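Local coordinates for SusD superfamily protein (Bacteroides thetaiotaomicron, PDB 3MCX) that is of unknown function but, as a SusD-family protein of the outer membrane, probably binds glycans at the cell surface and binds zinc ions, at residues Asp22-Ala27 with Asn99-Lys104; Val68-Glu73 with Ala78-Asn83; Gly379-Ile384 with Leu407-Lys412. All coordinates share one frame; numbering follows the deposited sequence.

How the interactions relate
From the N terminus, helix 21-36 leads off and meets the far end of helix 81-106 in interaction 1, closing a loop of some seventy residues. Within that loop falls interaction 2, a much shorter closure in which the one-turn helix 69-72 folds against the start of the same helix 81-106. That helix thus joins the two contacts near its opposite ends, their nearest atoms about 21 Å apart. Interaction 3 follows in series, closing a loop of 22 residues, and pairs helix 374-385 with helix 403-414 across the chain's centre from both others. No two contacts touch or cross; interactions 2 and 3 come to about 12 Å between nearest atoms.

Interaction 1 (Asp22-Ala27 with Asn99-Lys104); sequences DDAQIA and NNLIQK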
loop_
_atom_site.group_PDB
_atom_site.type_symbol
_atom_site.label_atom_id
_atom_site.label_comp_id
_atom_site.label_asym_id
_atom_site.label_seq_id
_atom_site.Cartn_x
_atom_site.Cartn_y
_atom_site.Cartn_z
ATOM N N ASP A 22 -1.482 -10.877 28.820
ATOM C CA ASP A 22 -0.727 -11.600 27.787
ATOM C C ASP A 22 -1.667 -12.203 26.745
ATOM O O ASP A 22 -1.340 -12.183 25.572
ATOM C CB ASP A 22 0.221 -12.672 28.341
ATOM C CG ASP A 22 1.219 -13.167 27.280
ATOM O OD1 ASP A 22 1.967 -12.333 26.720
ATOM O OD2 ASP A 22 1.239 -14.378 26.983
ATOM N N ASP A 23 -2.826 -12.714 27.170
ATOM C CA ASP A 23 -3.838 -13.197 26.213
ATOM C C ASP A 23 -4.293 -12.088 25.259
ATOM O O ASP A 23 -4.473 -12.311 24.073
ATOM C CB ASP A 23 -5.068 -13.750 26.946
ATOM C CG ASP A 23 -4.779 -15.023 27.751
ATOM O OD1 ASP A 23 -3.827 -15.779 27.411
ATOM O OD2 ASP A 23 -5.519 -15.252 28.734
ATOM N N ALA A 24 -4.475 -10.878 25.779
ATOM C CA ALA A 24 -4.808 -9.745 24.923
ATOM C C ALA A 24 -3.711 -9.425 23.899
ATOM O O ALA A 24 -3.983 -9.154 22.740
ATOM C CB ALA A 24 -5.095 -8.525 25.783
ATOM N N GLN A 25 -2.459 -9.458 24.357
ATOM C CA GLN A 25 -1.340 -9.268 23.444
ATOM C C GLN A 25 -1.279 -10.354 22.353
ATOM O O GLN A 25 -0.991 -10.068 21.207
ATOM C CB GLN A 25 -0.002 -9.226 24.172
ATOM C CG GLN A 25 1.188 -8.943 23.254
ATOM C CD GLN A 25 1.120 -7.581 22.610
ATOM O OE1 GLN A 25 0.929 -6.585 23.321
ATOM N NE2 GLN A 25 1.321 -7.502 21.331
ATOM N N ILE A 26 -1.501 -11.601 22.759
ATOM C CA ILE A 26 -1.548 -12.713 21.801
ATOM C C ILE A 26 -2.654 -12.489 20.760
ATOM O O ILE A 26 -2.426 -12.673 19.562
ATOM C CB ILE A 26 -1.727 -14.064 22.510
ATOM C CG1 ILE A 26 -0.453 -14.416 23.277
ATOM C CG2 ILE A 26 -2.089 -15.163 21.481
ATOM C CD1 ILE A 26 -0.590 -15.633 24.179
ATOM N N ALA A 27 -3.834 -12.028 21.196
ATOM C CA ALA A 27 -4.877 -11.659 20.242
ATOM C C ALA A 27 -4.432 -10.584 19.261
ATOM O O ALA A 27 -4.672 -10.698 18.078
ATOM C CB ALA A 27 -6.197 -11.220 20.971
ATOM N N ASN A 99 -12.496 -5.444 16.572
ATOM C CA ASN A 99 -13.670 -5.078 17.336
ATOM C C ASN A 99 -13.862 -5.953 18.563
ATOM O O ASN A 99 -14.202 -5.484 19.654
ATOM C CB ASN A 99 -14.910 -5.112 16.429
ATOM C CG ASN A 99 -14.980 -3.886 15.538
ATOM O OD1 ASN A 99 -14.588 -2.811 15.967
ATOM N ND2 ASN A 99 -15.519 -4.031 14.330
ATOM N N ASN A 100 -13.627 -7.263 18.412
ATOM C CA ASN A 100 -13.705 -8.178 19.531
ATOM C C ASN A 100 -12.686 -7.850 20.649
ATOM O O ASN A 100 -13.013 -7.848 21.816
ATOM C CB ASN A 100 -13.512 -9.621 19.046
ATOM C CG ASN A 100 -14.699 -10.117 18.200
ATOM O OD1 ASN A 100 -15.757 -9.462 18.128
ATOM N ND2 ASN A 100 -14.521 -11.273 17.549
ATOM N N LEU A 101 -11.465 -7.520 20.214
ATOM C CA LEU A 101 -10.400 -7.194 21.158
ATOM C C LEU A 101 -10.681 -5.870 21.880
ATOM O O LEU A 101 -10.565 -5.808 23.085
ATOM C CB LEU A 101 -9.045 -7.158 20.420
ATOM C CG LEU A 101 -7.810 -6.807 21.269
ATOM C CD1 LEU A 101 -7.640 -7.690 22.483
ATOM C CD2 LEU A 101 -6.581 -6.853 20.364
ATOM N N ILE A 102 -11.022 -4.841 21.101
ATOM C CA ILE A 102 -11.364 -3.554 21.696
ATOM C C ILE A 102 -12.514 -3.682 22.679
ATOM O O ILE A 102 -12.457 -3.191 23.807
ATOM C CB ILE A 102 -11.674 -2.489 20.627
ATOM C CG1 ILE A 102 -10.407 -2.171 19.791
ATOM C CG2 ILE A 102 -12.257 -1.226 21.297
ATOM C CD1 ILE A 102 -10.635 -1.502 18.441
ATOM N N GLN A 103 -13.556 -4.416 22.294
ATOM C CA GLN A 103 -14.679 -4.618 23.188
ATOM C C GLN A 103 -14.315 -5.393 24.471
ATOM O O GLN A 103 -14.772 -5.081 25.546
ATOM C CB GLN A 103 -15.860 -5.290 22.481
ATOM C CG GLN A 103 -17.087 -5.544 23.396
ATOM C CD GLN A 103 -17.715 -4.295 24.060
ATOM O OE1 GLN A 103 -17.577 -3.173 23.501
ATOM N NE2 GLN A 103 -18.394 -4.486 25.190
ATOM N N LYS A 104 -13.477 -6.433 24.323
ATOM C CA LYS A 104 -13.018 -7.179 25.481
ATOM C C LYS A 104 -12.271 -6.264 26.467
ATOM O O LYS A 104 -12.482 -6.328 27.663
ATOM C CB LYS A 104 -12.129 -8.361 25.028
ATOM C CG LYS A 104 -11.741 -9.338 26.094
ATOM C CD LYS A 104 -12.967 -10.051 26.689
ATOM C CE LYS A 104 -12.568 -11.042 27.801
ATOM N NZ LYS A 104 -13.729 -11.503 28.606
#
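Leu101 reaches from helix 81-106 to Ala24 and Ala27 of helix 21-36, an apolar helix-to-helix contact consistent with the TPR-like helical build of SusD proteins. Along 99-104, Asn99 turns to other partners: its amide bonds to Arg129 and to the carbonyl of Glu157, a use of both ends of the group that suits asparagine to a buried place. Leu101 then does the work of the contact. With CG anti to the backbone N (chi1 179°), the side chain sends CD1 across to stand 4.1 Å from Ala27 CB. The same methyl is 4.3 Å from Ala24 CB and 3.9 Å from the carbonyl oxygen Ala24 O. Two alanines three residues apart present small methyls on one side of the helix, and the leucine supplies the length that spans between the backbones, Leu101 CA and Ala27 CA being 7.2 Å apart. Ile102 faces helix 115-140, while Lys104 bonds through NZ to Ser109. Around the pair, Leu101 also touches Leu28 and Ile31, further along helix 21-36, and helix 115-140 borders both helices, with Ile121 meeting Gln25 as well as Leu101.

Interaction 2 (Val68-Glu73 with Ala78-Asn83); sequences VSPYYE and ASDNLN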
loop_
_atom_site.group_PDB
_atom_site.type_symbol
_atom_site.label_atom_id
_atom_site.label_comp_id
_atom_site.label_asym_id
_atom_site.label_seq_id
_atom_site.Cartn_x
_atom_site.Cartn_y
_atom_site.Cartn_z
ATOM N N VAL A 68 -2.910 -11.279 -10.522
ATOM C CA VAL A 68 -2.474 -10.013 -11.114
ATOM C C VAL A 68 -3.291 -9.551 -12.324
ATOM O O VAL A 68 -3.828 -8.411 -12.355
ATOM C CB VAL A 68 -0.964 -9.975 -11.461
ATOM C CG1 VAL A 68 -0.592 -8.582 -12.050
ATOM C CG2 VAL A 68 -0.087 -10.260 -10.224
ATOM N N SER A 69 -3.413 -10.397 -13.321
ATOM C CA SER A 69 -3.959 -9.945 -14.584
ATOM C C SER A 69 -5.390 -9.376 -14.517
ATOM O O SER A 69 -5.675 -8.429 -15.246
ATOM C CB SER A 69 -3.767 -10.961 -15.725
ATOM O OG SER A 69 -4.463 -12.178 -15.530
ATOM N N PRO A 70 -6.300 -9.943 -13.714
ATOM C CA PRO A 70 -7.629 -9.334 -13.697
ATOM C C PRO A 70 -7.654 -7.913 -13.154
ATOM O O PRO A 70 -8.520 -7.127 -13.557
ATOM C CB PRO A 70 -8.421 -10.282 -12.790
ATOM C CG PRO A 70 -7.703 -11.635 -12.927
ATOM C CD PRO A 70 -6.272 -11.216 -12.954
ATOM N N TYR A 71 -6.759 -7.583 -12.219
ATOM C CA TYR A 71 -6.576 -6.204 -11.775
ATOM C C TYR A 71 -5.964 -5.340 -12.890
ATOM O O TYR A 71 -6.482 -4.270 -13.256
ATOM C CB TYR A 71 -5.675 -6.144 -10.579
ATOM C CG TYR A 71 -6.196 -6.747 -9.292
ATOM C CD1 TYR A 71 -7.515 -6.676 -8.906
ATOM C CD2 TYR A 71 -5.312 -7.296 -8.396
ATOM C CE1 TYR A 71 -7.939 -7.181 -7.662
ATOM C CE2 TYR A 71 -5.725 -7.808 -7.143
ATOM C CZ TYR A 71 -7.019 -7.734 -6.784
ATOM O OH TYR A 71 -7.383 -8.254 -5.576
ATOM N N TYR A 72 -4.842 -5.796 -13.397
ATOM C CA TYR A 72 -4.086 -5.074 -14.434
ATOM C C TYR A 72 -4.929 -4.761 -15.654
ATOM O O TYR A 72 -4.796 -3.679 -16.241
ATOM C CB TYR A 72 -2.886 -5.940 -14.794
ATOM C CG TYR A 72 -2.081 -5.534 -16.012
ATOM C CD1 TYR A 72 -1.317 -4.371 -16.027
ATOM C CD2 TYR A 72 -2.068 -6.327 -17.127
ATOM C CE1 TYR A 72 -0.571 -4.041 -17.146
ATOM C CE2 TYR A 72 -1.304 -6.018 -18.235
ATOM C CZ TYR A 72 -0.563 -4.878 -18.241
ATOM O OH TYR A 72 0.204 -4.577 -19.351
ATOM N N GLU A 73 -5.770 -5.707 -16.071
ATOM C CA GLU A 73 -6.628 -5.590 -17.248
ATOM C C GLU A 73 -7.972 -4.899 -16.963
ATOM O O GLU A 73 -8.774 -4.731 -17.875
ATOM C CB GLU A 73 -6.900 -6.986 -17.823
ATOM C CG GLU A 73 -5.619 -7.649 -18.323
ATOM C CD GLU A 73 -5.756 -9.133 -18.599
ATOM O OE1 GLU A 73 -6.846 -9.719 -18.453
ATOM O OE2 GLU A 73 -4.702 -9.731 -18.980
ATOM N N ALA A 78 -17.091 -9.798 -10.027
ATOM C CA ALA A 78 -17.574 -9.976 -8.657
ATOM C C ALA A 78 -17.454 -11.394 -8.135
ATOM O O ALA A 78 -17.416 -11.572 -6.920
ATOM C CB ALA A 78 -19.038 -9.564 -8.574
ATOM N N SER A 79 -17.351 -12.360 -9.048
ATOM C CA SER A 79 -17.230 -13.767 -8.708
ATOM C C SER A 79 -15.774 -14.197 -8.417
ATOM O O SER A 79 -15.571 -15.376 -8.085
ATOM C CB SER A 79 -17.757 -14.597 -9.855
ATOM O OG SER A 79 -17.025 -14.298 -11.031
ATOM N N ASP A 80 -14.797 -13.319 -8.559
ATOM C CA ASP A 80 -13.384 -13.739 -8.503
ATOM C C ASP A 80 -12.976 -14.041 -7.058
ATOM O O ASP A 80 -12.927 -13.147 -6.212
ATOM C CB ASP A 80 -12.530 -12.652 -9.130
ATOM C CG ASP A 80 -11.107 -13.082 -9.418
ATOM O OD1 ASP A 80 -10.501 -13.702 -8.499
ATOM O OD2 ASP A 80 -10.585 -12.758 -10.521
ATOM N N ASN A 81 -12.706 -15.306 -6.758
ATOM C CA ASN A 81 -12.399 -15.658 -5.388
ATOM C C ASN A 81 -11.058 -15.094 -4.926
ATOM O O ASN A 81 -10.959 -14.480 -3.877
ATOM C CB ASN A 81 -12.423 -17.166 -5.203
ATOM C CG ASN A 81 -12.281 -17.557 -3.750
ATOM O OD1 ASN A 81 -13.197 -17.305 -2.942
ATOM N ND2 ASN A 81 -11.148 -18.170 -3.402
ATOM N N LEU A 82 -10.015 -15.327 -5.720
ATOM C CA LEU A 82 -8.701 -14.857 -5.380
ATOM C C LEU A 82 -8.622 -13.351 -5.225
ATOM O O LEU A 82 -7.941 -12.835 -4.327
ATOM C CB LEU A 82 -7.681 -15.340 -6.405
ATOM C CG LEU A 82 -6.218 -15.094 -6.073
ATOM C CD1 LEU A 82 -5.708 -16.105 -5.050
ATOM C CD2 LEU A 82 -5.323 -15.131 -7.342
ATOM N N ASN A 83 -9.310 -12.635 -6.110
ATOM C CA ASN A 83 -9.084 -11.207 -6.224
ATOM C C ASN A 83 -10.147 -10.310 -5.658
ATOM O O ASN A 83 -9.913 -9.114 -5.508
ATOM C CB ASN A 83 -8.864 -10.896 -7.696
ATOM C CG ASN A 83 -7.628 -11.592 -8.240
ATOM O OD1 ASN A 83 -6.588 -11.549 -7.587
ATOM N ND2 ASN A 83 -7.728 -12.218 -9.406
HETATM O O HOH W 1 -3.957 -10.906 -7.986
#
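Pro70 and Asn83 bring the two backbones nearest, with 7.8 Å between Pro70 CA and Asn83 CA. The motif is a side-chain N-cap: a short loop joins the single turn of helix 69-72 to helix 81-106, whose first residues include a wider pi-type turn. Asp80 occupies that N-cap, its OD1 taking the backbone N-H of Asn83 at 2.9 Å from above the carboxylate plane. Its other oxygen, OD2, receives Asn83 ND2 on the syn side, though tilted out of that plane, in a fairly straight bond (161° at the hydrogen), and also the N-H of Gly65. A short acid is suited to this work, since both of its oxygens can turn back on the helix start. Asn83 ND2 has a further partner in Lys66 O, which fixes the amide's rotation. Pro70 lays its ring across the end of that amide, CG 3.6 Å from Asn83 ND2. Tyr71 covers the same side of the amide, nearer OD1 and CB, its ring swung over with CG anti to the carbonyl carbon (chi1 -67°). Its OH donates to Asn83 O at 2.7 Å, in the carbonyl plane and on a lone pair, a bond that probably stands in for the usual helix bond, since Pro87, four residues on, has no N-H. The same hydroxyl is bonded to Asn44 ND2. Asn83 CG sits 4.2 Å above the Tyr71 ring, near its rim, with ring and amide planes 53° apart. A phenylalanine in place of Tyr71 would probably leave Asn83 O and Asn44 ND2 without this shared partner in a buried setting. A water completes the join, accepting from Val68 N at 2.8 Å and donating to Asn83 OD1 at 2.7 Å.

Interaction 3 (Gly379-Ile384 with Leu407-Lys412); sequences GYLNDI and LKERRK. With ZN (zinc ion), chain E.
Leu381 and Ile384 of helix 374-385 rest on the bent side chain of Glu409 in helix 403-414, the backbones nearest where Leu381 CA and Glu409 CA are 8.2 Å apart. This is buried helix-to-helix packing within the SusD family region, consistent with its TPR-like helical build. The chain of Glu409 first runs out opposite its own amide nitrogen (chi1 -161°) and then folds at chi2 (62°), which turns its methylene groups to the leucine and its carboxylate along the interface. Leu381, extended from its own helix by a chi1 of -177°, lays CD1 against this aliphatic part, 3.8 Å from Glu409 CB and 3.9 Å from Glu409 CG. Ile384 brings its shorter branch: CG2 stands 3.8 Å from Glu409 OE2, while the CG1-CD1 arm leads off from the contact. Glutamate suits the place because its stem packs as a hydrocarbon while its buried charge is answered by arginines, OE2 forming a salt bridge with Arg309 and OE1 one with Arg405, a turn earlier in the same helix. Two such partners hold the carboxylate in position and would be expected to stabilise its ionised form. On another side of helix 374-385, away from the interface, Asp383 binds a zinc ion through OD1 at 2.0 Å. The aspartate binds in monodentate fashion, its OD2 lying 3.2 Å from the zinc ion and in plane at the edge of the Tyr380 ring. Helix 356-370 flanks helix 374-385, meeting Leu381 through Leu361 and Ile384 through Ser357. Helix 403-414 is bordered in turn by helix 295-301, where Leu300 touches Lys408, Arg411 and Lys412.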
loop_
_atom_site.group_PDB
_atom_site.type_symbol
_atom_site.label_atom_id
_atom_site.label_comp_id
_atom_site.label_asym_id
_atom_site.label_seq_id
_atom_site.Cartn_x
_atom_site.Cartn_y
_atom_site.Cartn_z
ATOM N N GLY A 379 11.894 21.600 -0.087
ATOM C CA GLY A 379 13.034 21.019 0.628
ATOM C C GLY A 379 12.847 19.542 0.857
ATOM O O GLY A 379 13.792 18.767 0.737
ATOM N N TYR A 380 11.622 19.132 1.189
ATOM C CA TYR A 380 11.381 17.714 1.449
ATOM C C TYR A 380 11.504 16.873 0.183
ATOM O O TYR A 380 12.003 15.735 0.217
ATOM C CB TYR A 380 10.016 17.482 2.112
ATOM C CG TYR A 380 9.879 18.112 3.483
ATOM C CD1 TYR A 380 10.937 18.101 4.401
ATOM C CD2 TYR A 380 8.681 18.712 3.877
ATOM C CE1 TYR A 380 10.796 18.674 5.663
ATOM C CE2 TYR A 380 8.537 19.268 5.134
ATOM C CZ TYR A 380 9.586 19.246 6.023
ATOM O OH TYR A 380 9.440 19.809 7.285
ATOM N N LEU A 381 11.038 17.407 -0.938
ATOM C CA LEU A 381 11.259 16.735 -2.220
ATOM C C LEU A 381 12.754 16.595 -2.481
ATOM O O LEU A 381 13.224 15.535 -2.878
ATOM C CB LEU A 381 10.601 17.480 -3.385
ATOM C CG LEU A 381 10.770 16.750 -4.729
ATOM C CD1 LEU A 381 10.178 15.330 -4.725
ATOM C CD2 LEU A 381 10.240 17.631 -5.901
ATOM N N ASN A 382 13.498 17.658 -2.246
ATOM C CA ASN A 382 14.946 17.652 -2.473
ATOM C C ASN A 382 15.692 16.722 -1.504
ATOM O O ASN A 382 16.728 16.171 -1.863
ATOM C CB ASN A 382 15.517 19.063 -2.471
ATOM C CG ASN A 382 15.213 19.799 -3.767
ATOM O OD1 ASN A 382 14.987 19.161 -4.815
ATOM N ND2 ASN A 382 15.161 21.134 -3.705
ATOM N N ASP A 383 15.132 16.497 -0.312
ATOM C CA ASP A 383 15.691 15.496 0.620
ATOM C C ASP A 383 15.688 14.102 0.013
ATOM O O ASP A 383 16.567 13.316 0.286
ATOM C CB ASP A 383 14.914 15.478 1.937
ATOM C CG ASP A 383 15.360 16.566 2.889
ATOM O OD1 ASP A 383 16.580 16.776 3.013
ATOM O OD2 ASP A 383 14.482 17.226 3.519
ATOM N N ILE A 384 14.710 13.806 -0.808
ATOM C CA ILE A 384 14.666 12.528 -1.505
ATOM C C ILE A 384 15.593 12.588 -2.704
ATOM O O ILE A 384 16.517 11.789 -2.807
ATOM C CB ILE A 384 13.239 12.147 -1.902
ATOM C CG1 ILE A 384 12.320 12.089 -0.668
ATOM C CG2 ILE A 384 13.265 10.819 -2.661
ATOM C CD1 ILE A 384 12.748 11.158 0.463
ATOM N N LEU A 407 5.272 13.767 -8.607
ATOM C CA LEU A 407 4.670 12.494 -8.982
ATOM C C LEU A 407 5.662 11.565 -9.693
ATOM O O LEU A 407 5.629 10.356 -9.455
ATOM C CB LEU A 407 3.385 12.747 -9.805
ATOM C CG LEU A 407 2.278 13.481 -9.025
ATOM C CD1 LEU A 407 0.991 13.532 -9.911
ATOM C CD2 LEU A 407 1.931 12.841 -7.682
ATOM N N LYS A 408 6.519 12.135 -10.556
ATOM C CA LYS A 408 7.651 11.370 -11.094
ATOM C C LYS A 408 8.546 10.805 -10.000
ATOM O O LYS A 408 8.908 9.631 -10.046
ATOM C CB LYS A 408 8.501 12.204 -12.040
ATOM C CG LYS A 408 7.896 12.456 -13.425
ATOM C CD LYS A 408 8.904 13.140 -14.343
ATOM C CE LYS A 408 8.477 13.233 -15.795
ATOM N NZ LYS A 408 9.576 13.764 -16.682
ATOM N N GLU A 409 8.909 11.607 -9.015
ATOM C CA GLU A 409 9.767 11.118 -7.946
ATOM C C GLU A 409 9.096 10.014 -7.161
ATOM O O GLU A 409 9.749 9.017 -6.788
ATOM C CB GLU A 409 10.174 12.267 -7.018
ATOM C CG GLU A 409 11.408 11.955 -6.184
ATOM C CD GLU A 409 12.632 11.711 -7.017
ATOM O OE1 GLU A 409 12.720 12.186 -8.169
ATOM O OE2 GLU A 409 13.542 11.049 -6.482
ATOM N N ARG A 410 7.795 10.147 -6.897
ATOM C CA ARG A 410 7.060 9.094 -6.205
ATOM C C ARG A 410 7.051 7.787 -6.974
ATOM O O ARG A 410 7.180 6.707 -6.387
ATOM C CB ARG A 410 5.609 9.508 -5.929
ATOM C CG ARG A 410 5.447 10.653 -4.897
ATOM C CD ARG A 410 3.963 11.033 -4.685
ATOM N NE ARG A 410 3.240 9.905 -4.125
ATOM C CZ ARG A 410 3.084 9.625 -2.833
ATOM N NH1 ARG A 410 3.466 10.467 -1.880
ATOM N NH2 ARG A 410 2.477 8.527 -2.514
ATOM N N ARG A 411 6.876 7.867 -8.289
ATOM C CA ARG A 411 6.889 6.661 -9.127
ATOM C C ARG A 411 8.258 5.965 -9.024
ATOM O O ARG A 411 8.336 4.732 -8.929
ATOM C CB ARG A 411 6.542 6.982 -10.583
ATOM C CG ARG A 411 5.035 7.230 -10.745
ATOM C CD ARG A 411 4.773 7.841 -12.090
ATOM N NE ARG A 411 5.095 6.930 -13.183
ATOM C CZ ARG A 411 5.200 7.297 -14.458
ATOM N NH1 ARG A 411 5.020 8.576 -14.825
ATOM N NH2 ARG A 411 5.490 6.384 -15.394
ATOM N N LYS A 412 9.327 6.747 -9.049
ATOM C CA LYS A 412 10.675 6.179 -8.960
ATOM C C LYS A 412 10.914 5.565 -7.554
ATOM O O LYS A 412 11.461 4.485 -7.424
ATOM C CB LYS A 412 11.739 7.230 -9.227
ATOM C CG LYS A 412 11.771 7.761 -10.661
ATOM C CD LYS A 412 12.763 8.894 -10.816
ATOM C CE LYS A 412 12.635 9.594 -12.154
ATOM N NZ LYS A 412 13.757 10.562 -12.389
HETATM ZN ZN ZN E . 17.413 17.835 4.536
#